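Local coordinates for protein myosin-I heavy chain (PDB 5EJR) that is a class VII unconventional myosin, an actin-based motor with ATPase activity that takes part in adhesion and the early steps of phagocytosis, at residues 125-136 against 165-176. Sequence-based numbering, arbitrary orientation.
Sequences KKGFELIYFLSI and QLASLIAVCIEK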
# COMPACT_ATOMS: atom_id res chain seq x y z
N LYS A 125 -21.44 -18.35 -7.00
CA LYS A 125 -21.40 -16.94 -6.60
C LYS A 125 -19.93 -16.47 -6.50
O LYS A 125 -19.61 -15.38 -6.97
CB LYS A 125 -22.18 -16.74 -5.28
CG LYS A 125 -22.23 -15.31 -4.76
CD LYS A 125 -22.97 -15.23 -3.43
CE LYS A 125 -23.09 -13.83 -2.88
NZ LYS A 125 -23.98 -12.96 -3.71
N LYS A 126 -19.06 -17.33 -5.92
CA LYS A 126 -17.62 -17.16 -5.75
C LYS A 126 -16.94 -17.10 -7.12
O LYS A 126 -15.95 -16.38 -7.29
CB LYS A 126 -17.04 -18.31 -4.90
CG LYS A 126 -17.21 -18.12 -3.40
CD LYS A 126 -16.91 -19.42 -2.66
CE LYS A 126 -17.01 -19.30 -1.16
NZ LYS A 126 -16.50 -20.53 -0.49
N GLY A 127 -17.49 -17.84 -8.08
CA GLY A 127 -17.04 -17.85 -9.46
C GLY A 127 -17.29 -16.49 -10.06
O GLY A 127 -16.41 -15.93 -10.72
N PHE A 128 -18.48 -15.91 -9.78
CA PHE A 128 -18.76 -14.55 -10.25
C PHE A 128 -17.93 -13.47 -9.50
O PHE A 128 -17.59 -12.45 -10.10
CB PHE A 128 -20.26 -14.23 -10.23
CG PHE A 128 -21.02 -14.90 -11.35
CD1 PHE A 128 -20.77 -14.58 -12.68
CD2 PHE A 128 -21.99 -15.86 -11.07
CE1 PHE A 128 -21.46 -15.23 -13.71
CE2 PHE A 128 -22.69 -16.49 -12.11
CZ PHE A 128 -22.42 -16.17 -13.42
N GLU A 129 -17.61 -13.71 -8.21
CA GLU A 129 -16.77 -12.79 -7.40
C GLU A 129 -15.37 -12.70 -8.03
O GLU A 129 -14.79 -11.61 -8.13
CB GLU A 129 -16.64 -13.30 -5.95
CG GLU A 129 -17.89 -13.08 -5.12
CD GLU A 129 -17.83 -13.64 -3.71
OE1 GLU A 129 -17.12 -14.65 -3.50
OE2 GLU A 129 -18.52 -13.09 -2.83
N LEU A 130 -14.87 -13.85 -8.52
CA LEU A 130 -13.59 -13.94 -9.23
C LEU A 130 -13.66 -13.15 -10.53
O LEU A 130 -12.73 -12.41 -10.81
CB LEU A 130 -13.19 -15.42 -9.47
CG LEU A 130 -11.99 -15.72 -10.41
CD1 LEU A 130 -10.70 -15.05 -9.93
CD2 LEU A 130 -11.76 -17.20 -10.51
N ILE A 131 -14.78 -13.23 -11.27
CA ILE A 131 -14.95 -12.48 -12.52
C ILE A 131 -14.88 -10.97 -12.23
O ILE A 131 -14.26 -10.21 -12.98
CB ILE A 131 -16.23 -12.89 -13.27
CG1 ILE A 131 -16.09 -14.33 -13.83
CG2 ILE A 131 -16.57 -11.90 -14.38
CD1 ILE A 131 -17.40 -15.04 -14.25
N TYR A 132 -15.51 -10.55 -11.11
CA TYR A 132 -15.47 -9.15 -10.69
C TYR A 132 -14.02 -8.69 -10.47
O TYR A 132 -13.63 -7.63 -10.97
CB TYR A 132 -16.29 -8.95 -9.40
CG TYR A 132 -15.98 -7.63 -8.72
CD1 TYR A 132 -16.52 -6.44 -9.21
CD2 TYR A 132 -15.11 -7.56 -7.64
CE1 TYR A 132 -16.21 -5.21 -8.62
CE2 TYR A 132 -14.78 -6.33 -7.05
CZ TYR A 132 -15.35 -5.17 -7.54
OH TYR A 132 -15.06 -3.95 -6.96
N PHE A 133 -13.24 -9.48 -9.69
CA PHE A 133 -11.85 -9.19 -9.34
C PHE A 133 -10.92 -9.28 -10.54
O PHE A 133 -9.91 -8.57 -10.58
CB PHE A 133 -11.37 -10.04 -8.16
CG PHE A 133 -11.98 -9.64 -6.83
CD1 PHE A 133 -11.83 -8.35 -6.33
CD2 PHE A 133 -12.65 -10.57 -6.04
CE1 PHE A 133 -12.39 -7.98 -5.10
CE2 PHE A 133 -13.21 -10.21 -4.81
CZ PHE A 133 -13.08 -8.91 -4.34
N LEU A 134 -11.29 -10.05 -11.59
CA LEU A 134 -10.51 -10.07 -12.82
C LEU A 134 -10.84 -8.78 -13.57
O LEU A 134 -9.93 -8.10 -14.06
CB LEU A 134 -10.86 -11.27 -13.73
CG LEU A 134 -10.57 -12.68 -13.24
CD1 LEU A 134 -11.25 -13.70 -14.14
CD2 LEU A 134 -9.09 -12.96 -13.18
N SER A 135 -12.15 -8.46 -13.68
CA SER A 135 -12.62 -7.28 -14.44
C SER A 135 -12.10 -5.94 -13.90
O SER A 135 -12.00 -4.99 -14.67
CB SER A 135 -14.14 -7.27 -14.55
OG SER A 135 -14.74 -6.97 -13.30
N ILE A 136 -11.77 -5.86 -12.60
CA ILE A 136 -11.20 -4.62 -12.04
C ILE A 136 -9.70 -4.48 -12.40
O ILE A 136 -9.20 -3.36 -12.46
CB ILE A 136 -11.49 -4.41 -10.53
CG1 ILE A 136 -11.04 -5.60 -9.68
CG2 ILE A 136 -12.96 -4.05 -10.28
CD1 ILE A 136 -10.90 -5.33 -8.17
N GLN A 165 -29.94 -10.62 -5.94
CA GLN A 165 -28.65 -10.34 -5.30
C GLN A 165 -27.55 -10.82 -6.25
O GLN A 165 -26.68 -10.03 -6.65
CB GLN A 165 -28.55 -11.06 -3.94
CG GLN A 165 -27.26 -10.79 -3.16
CD GLN A 165 -27.35 -9.55 -2.31
OE1 GLN A 165 -27.81 -9.57 -1.16
NE2 GLN A 165 -26.91 -8.42 -2.87
N LEU A 166 -27.61 -12.10 -6.65
CA LEU A 166 -26.65 -12.70 -7.58
C LEU A 166 -26.69 -11.94 -8.92
O LEU A 166 -25.66 -11.83 -9.58
CB LEU A 166 -26.94 -14.20 -7.74
CG LEU A 166 -26.12 -15.02 -8.75
CD1 LEU A 166 -24.83 -15.55 -8.13
CD2 LEU A 166 -26.94 -16.20 -9.26
N ALA A 167 -27.85 -11.33 -9.27
CA ALA A 167 -28.01 -10.52 -10.48
C ALA A 167 -27.28 -9.19 -10.35
O ALA A 167 -26.84 -8.66 -11.37
CB ALA A 167 -29.49 -10.27 -10.76
N SER A 168 -27.18 -8.64 -9.12
CA SER A 168 -26.50 -7.37 -8.88
C SER A 168 -24.99 -7.57 -8.99
O SER A 168 -24.28 -6.68 -9.46
CB SER A 168 -26.91 -6.76 -7.54
OG SER A 168 -26.31 -7.40 -6.42
N LEU A 169 -24.51 -8.77 -8.60
CA LEU A 169 -23.12 -9.20 -8.68
C LEU A 169 -22.70 -9.37 -10.15
O LEU A 169 -21.57 -9.02 -10.48
CB LEU A 169 -22.92 -10.50 -7.87
CG LEU A 169 -21.59 -11.28 -8.00
CD1 LEU A 169 -20.34 -10.38 -7.73
CD2 LEU A 169 -21.57 -12.43 -7.05
N ILE A 170 -23.58 -9.92 -11.00
CA ILE A 170 -23.30 -10.09 -12.43
C ILE A 170 -23.35 -8.71 -13.10
O ILE A 170 -22.54 -8.42 -13.98
CB ILE A 170 -24.25 -11.11 -13.12
CG1 ILE A 170 -24.01 -12.55 -12.59
CG2 ILE A 170 -24.11 -11.06 -14.65
CD1 ILE A 170 -25.15 -13.63 -13.03
N ALA A 171 -24.31 -7.86 -12.67
CA ALA A 171 -24.42 -6.51 -13.21
C ALA A 171 -23.17 -5.66 -12.88
O ALA A 171 -22.81 -4.80 -13.70
CB ALA A 171 -25.68 -5.83 -12.69
N VAL A 172 -22.49 -5.89 -11.72
CA VAL A 172 -21.27 -5.13 -11.38
C VAL A 172 -20.11 -5.61 -12.28
O VAL A 172 -19.36 -4.76 -12.78
CB VAL A 172 -20.91 -5.03 -9.86
CG1 VAL A 172 -20.49 -6.36 -9.25
CG2 VAL A 172 -19.86 -3.95 -9.60
N CYS A 173 -20.05 -6.93 -12.59
CA CYS A 173 -19.06 -7.50 -13.52
C CYS A 173 -19.18 -6.82 -14.86
O CYS A 173 -18.17 -6.41 -15.42
CB CYS A 173 -19.23 -9.01 -13.65
SG CYS A 173 -18.87 -9.92 -12.13
N ILE A 174 -20.42 -6.68 -15.37
CA ILE A 174 -20.75 -6.04 -16.65
C ILE A 174 -20.31 -4.57 -16.62
O ILE A 174 -19.75 -4.10 -17.61
CB ILE A 174 -22.27 -6.21 -16.97
CG1 ILE A 174 -22.63 -7.70 -17.20
CG2 ILE A 174 -22.72 -5.33 -18.17
CD1 ILE A 174 -24.15 -8.06 -17.02
N GLU A 175 -20.55 -3.86 -15.49
CA GLU A 175 -20.16 -2.45 -15.31
C GLU A 175 -18.64 -2.31 -15.42
O GLU A 175 -18.15 -1.44 -16.14
CB GLU A 175 -20.65 -1.91 -13.95
CG GLU A 175 -20.26 -0.45 -13.68
CD GLU A 175 -20.03 -0.05 -12.23
OE1 GLU A 175 -20.68 -0.62 -11.33
OE2 GLU A 175 -19.21 0.87 -12.01
N LYS A 176 -17.91 -3.19 -14.72
CA LYS A 176 -16.44 -3.19 -14.69
C LYS A 176 -15.80 -3.57 -16.03
O LYS A 176 -14.69 -3.13 -16.28
CB LYS A 176 -15.90 -4.05 -13.54
CG LYS A 176 -16.24 -3.57 -12.13
CD LYS A 176 -15.81 -2.11 -11.87
CE LYS A 176 -16.28 -1.59 -10.54
NZ LYS A 176 -16.68 -0.16 -10.63
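Phe128 meets Ile170 face-on where helix segments 125-136 and 165-176 of the MyTH4 domain, a helical bundle in the myosin tail, run nearly parallel, their axes 8.8 Å apart at closest approach and inclined by 17°. Ile170 CG1 sits over the centre of the phenyl ring, 3.8 Å from its centroid and almost on the ring normal, a CH-pi contact; the same branch carries CD1 on toward CZ. CG anti to the carbonyl carbon (chi1 -75°) carries the ring to Ile170, and the turn about the CB-CG bond lays its face against it, while Leu169 packs against Phe128 CB and Leu166 CD1 approaches CD2 obliquely. A serine in place of Phe128 would probably leave Ile170 CG1 and CD1 without the ring face they lie on and open a gap there, next to Leu166. Such a pair illustrates how closely set helices are joined by side-chain shape rather than by polar bonds. At the closest backbone approach, Tyr132 and Cys173 bring their CA atoms within 4.9 Å, and SG packs against the backbone of the facing helix, 3.5 Å from Phe128 O, and against Tyr132 CB and Ile131 CG2. The tyrosine ring, stacked on Phe200 of helix 194-205, runs alongside the aliphatic part of Lys176, whose NZ reaches Glu175 in a salt bridge. Ser135 folds its hydroxyl back onto its own helix, OG donating to Tyr132 O (2.7 Å), and Ser135 OG lies 3.2 Å from Lys176 CB.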